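MRNA export protein (Chaetomium thermophilum, PDB 4WPM) probably takes part, as the RNA recognition motif domain of a longer protein, in exporting mRNA from the nucleus to the cytoplasm. Local coordinates at residues A[59-70]-A[95-103]; A[42-53]-A[78-87]. All coordinates share one frame; numbering follows the deposited sequence.

From the N terminus the chain runs through strand 20-25 and helix 40-51, makes the hairpin of strands 59-63 and 66-71, then helix 73-81, strand 86-87 and strand 90-97. Interaction 2 closes the first loop, bringing segment 78-87 back against helix 40-51. Interaction 1 closes the second, folding the end of strand 90-97 and the tail after it (95-103) over the hairpin 59-70. Since 59-70 lies within the first loop and 95-103 beyond it, the two contacts cross. They lie on opposite faces of one antiparallel sheet: interaction 1 covers the face away from the helices, interaction 2 joins the helical layer, and Leu69 and Val67 pack through to Leu44 and Leu43.

Interaction 1: A[59-70]-A[95-103]. With SO4 (sulfate ion), chain C.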
loop_
_atom_site.group_PDB
_atom_site.type_symbol
_atom_site.label_atom_id
_atom_site.label_comp_id
_atom_site.label_asym_id
_atom_site.label_seq_id
_atom_site.Cartn_x
_atom_site.Cartn_y
_atom_site.Cartn_z
ATOM N N ARG A 59 5.581 16.311 -9.189
ATOM C CA ARG A 59 5.158 16.100 -7.809
ATOM C C ARG A 59 5.065 14.619 -7.469
ATOM O O ARG A 59 4.395 13.850 -8.159
ATOM C CB ARG A 59 3.801 16.777 -7.575
ATOM C CG ARG A 59 3.176 16.530 -6.207
ATOM C CD ARG A 59 3.095 17.808 -5.392
ATOM N NE ARG A 59 2.402 17.596 -4.123
ATOM C CZ ARG A 59 2.968 17.092 -3.030
ATOM N NH1 ARG A 59 4.247 16.737 -3.035
ATOM N NH2 ARG A 59 2.251 16.939 -1.925
ATOM N N GLY A 60 5.748 14.230 -6.396
ATOM C CA GLY A 60 5.643 12.885 -5.866
ATOM C C GLY A 60 5.822 12.837 -4.360
ATOM O O GLY A 60 6.460 13.713 -3.777
ATOM N N ILE A 61 5.265 11.805 -3.732
ATOM C CA ILE A 61 5.370 11.621 -2.284
ATOM C C ILE A 61 5.340 10.145 -1.891
ATOM O O ILE A 61 4.868 9.302 -2.654
ATOM C CB ILE A 61 4.238 12.350 -1.525
ATOM C CG1 ILE A 61 2.871 11.904 -2.046
ATOM C CG2 ILE A 61 4.365 13.858 -1.673
ATOM C CD1 ILE A 61 1.742 12.184 -1.093
ATOM N N ILE A 62 5.854 9.845 -0.700
ATOM C CA ILE A 62 5.757 8.505 -0.127
ATOM C C ILE A 62 4.739 8.526 1.008
ATOM O O ILE A 62 4.946 9.192 2.024
ATOM C CB ILE A 62 7.113 7.990 0.409
ATOM C CG1 ILE A 62 8.088 7.744 -0.743
ATOM C CG2 ILE A 62 6.921 6.687 1.185
ATOM C CD1 ILE A 62 9.518 7.461 -0.304
ATOM N N ASP A 63 3.639 7.800 0.823
ATOM C CA ASP A 63 2.627 7.649 1.862
ATOM C C ASP A 63 2.321 6.173 2.084
ATOM O O ASP A 63 1.804 5.496 1.194
ATOM C CB ASP A 63 1.350 8.402 1.485
ATOM C CG ASP A 63 0.357 8.472 2.630
ATOM O OD1 ASP A 63 0.468 9.401 3.457
ATOM O OD2 ASP A 63 -0.532 7.599 2.701
ATOM N N GLY A 64 2.638 5.680 3.276
ATOM C CA GLY A 64 2.509 4.266 3.566
ATOM C C GLY A 64 3.493 3.470 2.732
ATOM O O GLY A 64 4.668 3.827 2.639
ATOM N N ASP A 65 3.010 2.393 2.122
ATOM C CA ASP A 65 3.843 1.560 1.263
ATOM C C ASP A 65 3.820 2.067 -0.177
ATOM O O ASP A 65 4.528 1.542 -1.037
ATOM C CB ASP A 65 3.379 0.102 1.304
ATOM C CG ASP A 65 3.400 -0.478 2.703
ATOM O OD1 ASP A 65 4.038 0.126 3.592
ATOM O OD2 ASP A 65 2.789 -1.547 2.911
ATOM N N TYR A 66 3.010 3.092 -0.432
ATOM C CA TYR A 66 2.801 3.581 -1.789
ATOM C C TYR A 66 3.627 4.820 -2.111
ATOM O O TYR A 66 3.953 5.616 -1.228
ATOM C CB TYR A 66 1.322 3.908 -2.012
ATOM C CG TYR A 66 0.431 2.701 -2.170
ATOM C CD1 TYR A 66 0.364 2.020 -3.378
ATOM C CD2 TYR A 66 -0.351 2.246 -1.118
ATOM C CE1 TYR A 66 -0.453 0.917 -3.532
ATOM C CE2 TYR A 66 -1.172 1.144 -1.262
ATOM C CZ TYR A 66 -1.218 0.483 -2.472
ATOM O OH TYR A 66 -2.032 -0.615 -2.624
ATOM N N VAL A 67 3.960 4.963 -3.390
ATOM C CA VAL A 67 4.497 6.205 -3.929
ATOM C C VAL A 67 3.455 6.822 -4.853
ATOM O O VAL A 67 2.966 6.164 -5.774
ATOM C CB VAL A 67 5.815 5.982 -4.699
ATOM C CG1 VAL A 67 6.277 7.272 -5.376
ATOM C CG2 VAL A 67 6.893 5.450 -3.775
ATOM N N TRP A 68 3.119 8.083 -4.604
ATOM C CA TRP A 68 2.107 8.784 -5.383
ATOM C C TRP A 68 2.783 9.744 -6.350
ATOM O O TRP A 68 3.720 10.442 -5.972
ATOM C CB TRP A 68 1.146 9.547 -4.468
ATOM C CG TRP A 68 0.395 8.676 -3.507
ATOM C CD1 TRP A 68 0.893 8.051 -2.400
ATOM C CD2 TRP A 68 -0.998 8.344 -3.561
ATOM N NE1 TRP A 68 -0.101 7.345 -1.768
ATOM C CE2 TRP A 68 -1.272 7.510 -2.459
ATOM C CE3 TRP A 68 -2.039 8.670 -4.436
ATOM C CZ2 TRP A 68 -2.543 6.996 -2.210
ATOM C CZ3 TRP A 68 -3.300 8.158 -4.186
ATOM C CH2 TRP A 68 -3.541 7.331 -3.082
ATOM N N LEU A 69 2.317 9.763 -7.595
ATOM C CA LEU A 69 2.846 10.675 -8.606
ATOM C C LEU A 69 1.714 11.360 -9.355
ATOM O O LEU A 69 0.733 10.722 -9.740
ATOM C CB LEU A 69 3.747 9.932 -9.595
ATOM C CG LEU A 69 4.992 9.266 -9.011
ATOM C CD1 LEU A 69 5.691 8.440 -10.077
ATOM C CD2 LEU A 69 5.933 10.308 -8.437
ATOM N N LYS A 70 1.862 12.667 -9.555
ATOM C CA LYS A 70 0.914 13.445 -10.338
ATOM C C LYS A 70 1.538 13.789 -11.691
ATOM O O LYS A 70 2.546 14.493 -11.753
ATOM C CB LYS A 70 0.519 14.707 -9.569
ATOM C CG LYS A 70 -0.915 15.155 -9.780
ATOM C CD LYS A 70 -1.294 16.234 -8.777
ATOM C CE LYS A 70 -2.780 16.551 -8.823
ATOM N NZ LYS A 70 -3.085 17.888 -8.242
ATOM N N GLU A 95 -0.182 1.596 -10.948
ATOM C CA GLU A 95 -1.603 1.700 -11.279
ATOM C C GLU A 95 -2.102 3.142 -11.318
ATOM O O GLU A 95 -1.628 3.999 -10.571
ATOM C CB GLU A 95 -2.443 0.897 -10.286
ATOM C CG GLU A 95 -2.040 -0.565 -10.175
ATOM C CD GLU A 95 -2.904 -1.336 -9.197
ATOM O OE1 GLU A 95 -3.398 -0.724 -8.226
ATOM O OE2 GLU A 95 -3.090 -2.554 -9.399
ATOM N N GLU A 96 -3.064 3.397 -12.201
ATOM C CA GLU A 96 -3.772 4.671 -12.232
ATOM C C GLU A 96 -4.948 4.618 -11.262
ATOM O O GLU A 96 -5.566 3.567 -11.085
ATOM C CB GLU A 96 -4.264 4.986 -13.646
ATOM C CG GLU A 96 -4.792 6.400 -13.812
ATOM C CD GLU A 96 -5.380 6.647 -15.187
ATOM O OE1 GLU A 96 -4.866 6.071 -16.168
ATOM O OE2 GLU A 96 -6.357 7.420 -15.287
ATOM N N THR A 97 -5.249 5.750 -10.631
ATOM C CA THR A 97 -6.318 5.816 -9.640
ATOM C C THR A 97 -7.011 7.174 -9.639
ATOM O O THR A 97 -6.401 8.190 -9.974
ATOM C CB THR A 97 -5.783 5.540 -8.221
ATOM O OG1 THR A 97 -6.874 5.480 -7.295
ATOM C CG2 THR A 97 -4.807 6.631 -7.787
ATOM N N ASN A 98 -8.287 7.180 -9.260
ATOM C CA ASN A 98 -9.023 8.424 -9.074
ATOM C C ASN A 98 -9.036 8.838 -7.605
ATOM O O ASN A 98 -9.729 9.782 -7.224
ATOM C CB ASN A 98 -10.457 8.288 -9.600
ATOM C CG ASN A 98 -11.211 7.122 -8.980
ATOM O OD1 ASN A 98 -10.999 6.768 -7.820
ATOM N ND2 ASN A 98 -12.105 6.524 -9.757
ATOM N N GLU A 99 -8.268 8.127 -6.784
ATOM C CA GLU A 99 -8.121 8.482 -5.377
ATOM C C GLU A 99 -7.465 9.852 -5.260
ATOM O O GLU A 99 -6.566 10.173 -6.036
ATOM C CB GLU A 99 -7.287 7.436 -4.637
ATOM C CG GLU A 99 -8.044 6.179 -4.256
ATOM C CD GLU A 99 -7.132 5.104 -3.695
ATOM O OE1 GLU A 99 -7.076 4.004 -4.284
ATOM O OE2 GLU A 99 -6.481 5.353 -2.659
ATOM N N PRO A 100 -7.910 10.670 -4.292
ATOM C CA PRO A 100 -7.234 11.961 -4.119
ATOM C C PRO A 100 -5.815 11.795 -3.588
ATOM O O PRO A 100 -5.573 10.941 -2.736
ATOM C CB PRO A 100 -8.119 12.688 -3.102
ATOM C CG PRO A 100 -8.808 11.601 -2.351
ATOM C CD PRO A 100 -9.013 10.487 -3.333
ATOM N N MET A 101 -4.890 12.607 -4.089
ATOM C CA MET A 101 -3.513 12.571 -3.618
ATOM C C MET A 101 -3.451 13.041 -2.166
ATOM O O MET A 101 -4.023 14.079 -1.833
ATOM C CB MET A 101 -2.622 13.443 -4.505
ATOM C CG MET A 101 -1.135 13.163 -4.364
ATOM S SD MET A 101 -0.237 13.427 -5.903
ATOM C CE MET A 101 1.456 13.316 -5.335
ATOM N N PRO A 102 -2.762 12.286 -1.295
ATOM C CA PRO A 102 -2.709 12.722 0.104
ATOM C C PRO A 102 -1.752 13.894 0.301
ATOM O O PRO A 102 -0.707 13.949 -0.348
ATOM C CB PRO A 102 -2.222 11.473 0.843
ATOM C CG PRO A 102 -1.427 10.730 -0.159
ATOM C CD PRO A 102 -2.054 11.009 -1.501
ATOM N N ALA A 103 -2.116 14.822 1.180
ATOM C CA ALA A 103 -1.308 16.012 1.419
ATOM C C ALA A 103 0.045 15.645 2.018
ATOM O O ALA A 103 1.069 16.233 1.668
ATOM C CB ALA A 103 -2.046 16.974 2.335
HETATM S S SO4 C . -9.118 3.131 -8.310
HETATM O O1 SO4 C . -10.331 2.493 -7.806
HETATM O O2 SO4 C . -8.714 2.488 -9.557
HETATM O O3 SO4 C . -9.379 4.547 -8.552
HETATM O O4 SO4 C . -8.048 2.996 -7.325
#
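Residues 59-63 and 66-70 form a beta hairpin closed by a type II' turn from Asp63 to Tyr66, and the tail after strand 90-97 crosses it in extended form, bringing the CA atoms of Trp68 and Met101 to 7.0 Å. Backbone bonds join the hairpin arms, whereas the contact with the tail is made mainly by side chains. Pro102 sets its CD over one face of the Trp68 indole, 3.7 Å from the centroid of the six-membered ring and 17° off the normal, a CH-pi contact. The same proline ring meets Ile61 through CG, 3.6 Å from Ile61 CD1, and its CG also brushes Asp63 CB. Met101 reaches down onto the face of the hairpin, its end lying across both strands. With CG anti to the backbone N (chi1 -163°) and a bend at chi2, its CE comes within 3.8 Å of Ile61 CG1, tip to tip, and 3.7 Å from Arg59 CG, and touches Trp68 CB on the other strand, while SD rests beside Lys70 CB. At the indole edge Glu99 OE2 lies near the ring plane, 3.6 Å from Trp68 CH2, its carboxylate turned 79° to the ring. Thr97 OG1 accepts from Glu99 N at 3.0 Å, an ST turn that starts the tail, and together with Asn98 N it binds a sulfate, probably from the crystallisation liquor. In RRM domains this sheet face is the usual RNA-binding surface; here the tail lies over part of it. The grip is mainly apolar, proline and methionine against tryptophan and isoleucine, with charged groups at its margins, consistent with a tail held by shape and hydrophobic burial.

Interaction 2: A[42-53]-A[78-87]; sequences SLLDFLERKSKE and HLLRLNGFTY. With SO4 (sulfate ion), chain E.
Tyr87 and Phe46 pass each other in opposite directions, their ring planes 34° apart, with Tyr87 CD1 over one face of the phenylalanine and 3.3 Å from Phe46 CG. Leu43 CD1 comes over a face of the tyrosine ring, 4.3 Å from its centroid, in a CH-pi contact. At the ring edge Ser42 OG lies 2.6 Å from Tyr87 OH in a hydrogen bond whose proton is not settled, since Gly39 O also lies within reach of the serine. An alanine in place of Tyr87 would probably leave Ser42 without this hydroxyl partner and open a gap beside Phe46 and Leu43. Further along the helix Leu82 wedges in, its CD1 3.8 Å from Leu47 CD2 and its CD2 3.4 Å from Lys50 CG. A bend at chi2 (66°) carries the lysine chain on to the rim of Phe85, where CE meets CE2 near the ring plane. Leu79 CD2 reaches Leu47 CB at 3.9 Å. Helices 40-51 and 73-81 are the two that pack on one sheet face in the beta-alpha-beta-beta-alpha-beta RRM fold. Glu53, poorly ordered, lays CB over a face of the His78 imidazole. Behind this layer, Leu82 touches Ile94 and Leu43 touches Leu92, both on strand 90-97, while Leu47 touches Leu69. Asn83 OD1 accepts a hydrogen bond from Ile94 N, securing the type II turn from Leu82 to Phe85 against that strand.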
loop_
_atom_site.group_PDB
_atom_site.type_symbol
_atom_site.label_atom_id
_atom_site.label_comp_id
_atom_site.label_asym_id
_atom_site.label_seq_id
_atom_site.Cartn_x
_atom_site.Cartn_y
_atom_site.Cartn_z
ATOM N N SER A 42 15.666 8.079 -6.199
ATOM C CA SER A 42 16.284 7.046 -7.023
ATOM C C SER A 42 15.238 6.321 -7.867
ATOM O O SER A 42 15.509 5.924 -9.000
ATOM C CB SER A 42 17.043 6.046 -6.149
ATOM O OG SER A 42 16.158 5.306 -5.326
ATOM N N LEU A 43 14.043 6.155 -7.308
ATOM C CA LEU A 43 12.944 5.516 -8.022
ATOM C C LEU A 43 12.475 6.365 -9.198
ATOM O O LEU A 43 12.352 5.869 -10.317
ATOM C CB LEU A 43 11.771 5.243 -7.073
ATOM C CG LEU A 43 10.457 4.793 -7.717
ATOM C CD1 LEU A 43 10.618 3.435 -8.383
ATOM C CD2 LEU A 43 9.342 4.757 -6.686
ATOM N N LEU A 44 12.207 7.642 -8.941
ATOM C CA LEU A 44 11.730 8.535 -9.990
ATOM C C LEU A 44 12.784 8.680 -11.077
ATOM O O LEU A 44 12.460 8.765 -12.259
ATOM C CB LEU A 44 11.363 9.907 -9.417
ATOM C CG LEU A 44 10.347 9.918 -8.271
ATOM C CD1 LEU A 44 9.797 11.322 -8.060
ATOM C CD2 LEU A 44 9.218 8.919 -8.494
ATOM N N ASP A 45 14.050 8.698 -10.672
ATOM C CA ASP A 45 15.149 8.751 -11.626
ATOM C C ASP A 45 15.130 7.506 -12.505
ATOM O O ASP A 45 15.337 7.586 -13.715
ATOM C CB ASP A 45 16.490 8.873 -10.900
ATOM C CG ASP A 45 17.663 8.964 -11.856
ATOM O OD1 ASP A 45 17.956 10.078 -12.336
ATOM O OD2 ASP A 45 18.293 7.919 -12.125
ATOM N N PHE A 46 14.876 6.357 -11.887
ATOM C CA PHE A 46 14.798 5.093 -12.611
ATOM C C PHE A 46 13.630 5.076 -13.593
ATOM O O PHE A 46 13.764 4.600 -14.721
ATOM C CB PHE A 46 14.670 3.927 -11.627
ATOM C CG PHE A 46 14.167 2.658 -12.253
ATOM C CD1 PHE A 46 15.008 1.862 -13.013
ATOM C CD2 PHE A 46 12.852 2.259 -12.079
ATOM C CE1 PHE A 46 14.546 0.694 -13.587
ATOM C CE2 PHE A 46 12.385 1.093 -12.652
ATOM C CZ PHE A 46 13.232 0.308 -13.407
ATOM N N LEU A 47 12.485 5.597 -13.162
ATOM C CA LEU A 47 11.291 5.628 -14.000
ATOM C C LEU A 47 11.485 6.509 -15.229
ATOM O O LEU A 47 11.048 6.164 -16.327
ATOM C CB LEU A 47 10.086 6.123 -13.198
ATOM C CG LEU A 47 9.588 5.212 -12.072
ATOM C CD1 LEU A 47 8.524 5.919 -11.248
ATOM C CD2 LEU A 47 9.050 3.902 -12.628
ATOM N N GLU A 48 12.140 7.651 -15.039
ATOM C CA GLU A 48 12.394 8.578 -16.134
ATOM C C GLU A 48 13.274 7.954 -17.213
ATOM O O GLU A 48 13.001 8.092 -18.406
ATOM C CB GLU A 48 13.046 9.858 -15.604
ATOM C CG GLU A 48 12.114 10.727 -14.772
ATOM C CD GLU A 48 12.822 11.909 -14.134
ATOM O OE1 GLU A 48 14.054 11.838 -13.942
ATOM O OE2 GLU A 48 12.142 12.910 -13.820
ATOM N N ARG A 49 14.332 7.269 -16.790
ATOM C CA ARG A 49 15.267 6.648 -17.723
ATOM C C ARG A 49 14.639 5.454 -18.442
ATOM O O ARG A 49 14.846 5.263 -19.640
ATOM C CB ARG A 49 16.536 6.207 -16.992
ATOM C CG ARG A 49 17.313 7.355 -16.366
ATOM C CD ARG A 49 18.579 6.874 -15.677
ATOM N NE ARG A 49 18.290 6.039 -14.511
ATOM C CZ ARG A 49 18.622 4.752 -14.392
ATOM N NH1 ARG A 49 18.304 4.091 -13.288
ATOM N NH2 ARG A 49 19.275 4.116 -15.360
ATOM N N LYS A 50 13.873 4.654 -17.704
ATOM C CA LYS A 50 13.301 3.419 -18.238
ATOM C C LYS A 50 12.217 3.683 -19.278
ATOM O O LYS A 50 12.042 2.902 -20.214
ATOM C CB LYS A 50 12.736 2.561 -17.104
ATOM C CG LYS A 50 12.540 1.095 -17.471
ATOM C CD LYS A 50 13.857 0.385 -17.744
ATOM C CE LYS A 50 13.637 -1.092 -18.028
ATOM N NZ LYS A 50 14.758 -1.680 -18.811
ATOM N N SER A 51 11.482 4.774 -19.099
ATOM C CA SER A 51 10.380 5.121 -19.989
ATOM C C SER A 51 10.893 5.433 -21.394
ATOM O O SER A 51 10.223 5.143 -22.385
ATOM C CB SER A 51 9.594 6.310 -19.437
ATOM O OG SER A 51 10.364 7.497 -19.484
ATOM N N LYS A 52 12.074 6.045 -21.460
ATOM C CA LYS A 52 12.714 6.422 -22.724
ATOM C C LYS A 52 11.912 7.484 -23.474
ATOM O O LYS A 52 12.070 7.654 -24.684
ATOM C CB LYS A 52 12.911 5.195 -23.624
ATOM C CG LYS A 52 13.709 4.069 -22.991
ATOM C CD LYS A 52 15.163 4.457 -22.790
ATOM C CE LYS A 52 15.952 3.327 -22.153
ATOM N NZ LYS A 52 17.413 3.609 -22.121
ATOM N N GLU A 53 11.052 8.193 -22.749
ATOM C CA GLU A 53 10.330 9.335 -23.297
ATOM C C GLU A 53 11.026 10.649 -22.942
ATOM O O GLU A 53 10.676 11.705 -23.466
ATOM C CB GLU A 53 8.896 9.348 -22.757
ATOM C CG GLU A 53 7.938 10.300 -23.467
ATOM C CD GLU A 53 6.721 10.637 -22.624
ATOM O OE1 GLU A 53 6.017 11.614 -22.955
ATOM O OE2 GLU A 53 6.466 9.924 -21.630
ATOM N N HIS A 78 3.375 5.644 -20.389
ATOM C CA HIS A 78 4.747 5.148 -20.370
ATOM C C HIS A 78 5.111 4.590 -18.998
ATOM O O HIS A 78 5.829 3.596 -18.894
ATOM C CB HIS A 78 5.724 6.246 -20.789
ATOM C CG HIS A 78 5.484 6.762 -22.174
ATOM N ND1 HIS A 78 5.107 8.062 -22.434
ATOM C CD2 HIS A 78 5.560 6.144 -23.376
ATOM C CE1 HIS A 78 4.966 8.224 -23.738
ATOM N NE2 HIS A 78 5.234 7.076 -24.333
ATOM N N LEU A 79 4.617 5.236 -17.945
ATOM C CA LEU A 79 4.839 4.753 -16.587
ATOM C C LEU A 79 4.118 3.428 -16.374
ATOM O O LEU A 79 4.644 2.522 -15.725
ATOM C CB LEU A 79 4.360 5.782 -15.558
ATOM C CG LEU A 79 5.222 7.032 -15.365
ATOM C CD1 LEU A 79 4.481 8.054 -14.521
ATOM C CD2 LEU A 79 6.552 6.674 -14.718
ATOM N N LEU A 80 2.911 3.320 -16.921
ATOM C CA LEU A 80 2.106 2.113 -16.776
ATOM C C LEU A 80 2.746 0.907 -17.469
ATOM O O LEU A 80 2.525 -0.232 -17.055
ATOM C CB LEU A 80 0.691 2.348 -17.315
ATOM C CG LEU A 80 -0.245 3.165 -16.417
ATOM C CD1 LEU A 80 -1.533 3.511 -17.151
ATOM C CD2 LEU A 80 -0.557 2.424 -15.122
ATOM N N ARG A 81 3.526 1.148 -18.519
ATOM C CA ARG A 81 4.237 0.058 -19.187
ATOM C C ARG A 81 5.244 -0.605 -18.257
ATOM O O ARG A 81 5.529 -1.796 -18.388
ATOM C CB ARG A 81 4.958 0.542 -20.451
ATOM C CG ARG A 81 4.091 0.522 -21.694
ATOM C CD ARG A 81 4.858 0.952 -22.938
ATOM N NE ARG A 81 3.964 1.177 -24.072
ATOM C CZ ARG A 81 4.367 1.362 -25.326
ATOM N NH1 ARG A 81 5.659 1.346 -25.628
ATOM N NH2 ARG A 81 3.472 1.554 -26.284
ATOM N N LEU A 82 5.780 0.168 -17.321
ATOM C CA LEU A 82 6.799 -0.337 -16.410
ATOM C C LEU A 82 6.186 -1.137 -15.262
ATOM O O LEU A 82 6.897 -1.579 -14.361
ATOM C CB LEU A 82 7.638 0.817 -15.860
ATOM C CG LEU A 82 8.269 1.730 -16.916
ATOM C CD1 LEU A 82 9.048 2.855 -16.253
ATOM C CD2 LEU A 82 9.165 0.940 -17.863
ATOM N N ASN A 83 4.867 -1.306 -15.280
ATOM C CA ASN A 83 4.201 -2.111 -14.265
ATOM C C ASN A 83 4.688 -3.552 -14.306
ATOM O O ASN A 83 4.724 -4.166 -15.370
ATOM C CB ASN A 83 2.684 -2.074 -14.459
ATOM C CG ASN A 83 1.952 -2.962 -13.473
ATOM O OD1 ASN A 83 1.736 -2.587 -12.320
ATOM N ND2 ASN A 83 1.575 -4.155 -13.920
ATOM N N GLY A 84 5.058 -4.084 -13.146
ATOM C CA GLY A 84 5.507 -5.462 -13.035
ATOM C C GLY A 84 7.010 -5.616 -13.181
ATOM O O GLY A 84 7.555 -6.694 -12.942
ATOM N N PHE A 85 7.683 -4.538 -13.572
ATOM C CA PHE A 85 9.138 -4.540 -13.680
ATOM C C PHE A 85 9.782 -4.573 -12.299
ATOM O O PHE A 85 9.162 -4.189 -11.307
ATOM C CB PHE A 85 9.626 -3.317 -14.458
ATOM C CG PHE A 85 9.603 -3.499 -15.951
ATOM C CD1 PHE A 85 8.579 -4.203 -16.563
ATOM C CD2 PHE A 85 10.605 -2.961 -16.740
ATOM C CE1 PHE A 85 8.558 -4.371 -17.936
ATOM C CE2 PHE A 85 10.589 -3.126 -18.112
ATOM C CZ PHE A 85 9.564 -3.829 -18.710
ATOM N N THR A 86 11.027 -5.032 -12.248
ATOM C CA THR A 86 11.771 -5.115 -10.999
ATOM C C THR A 86 12.710 -3.921 -10.851
ATOM O O THR A 86 13.490 -3.619 -11.756
ATOM C CB THR A 86 12.591 -6.418 -10.918
ATOM O OG1 THR A 86 11.723 -7.545 -11.085
ATOM C CG2 THR A 86 13.306 -6.526 -9.576
ATOM N N TYR A 87 12.623 -3.245 -9.710
ATOM C CA TYR A 87 13.521 -2.141 -9.388
ATOM C C TYR A 87 14.186 -2.361 -8.037
ATOM O O TYR A 87 13.510 -2.532 -7.022
ATOM C CB TYR A 87 12.773 -0.808 -9.381
ATOM C CG TYR A 87 13.583 0.317 -8.776
ATOM C CD1 TYR A 87 14.645 0.884 -9.467
ATOM C CD2 TYR A 87 13.293 0.802 -7.507
ATOM C CE1 TYR A 87 15.392 1.907 -8.914
ATOM C CE2 TYR A 87 14.033 1.826 -6.946
ATOM C CZ TYR A 87 15.082 2.374 -7.654
ATOM O OH TYR A 87 15.824 3.392 -7.101
HETATM S S SO4 E . 0.913 0.181 -23.583
HETATM O O1 SO4 E . 0.445 1.109 -24.608
HETATM O O2 SO4 E . -0.036 -0.919 -23.444
HETATM O O3 SO4 E . 2.215 -0.355 -23.965
HETATM O O4 SO4 E . 1.025 0.890 -22.313
#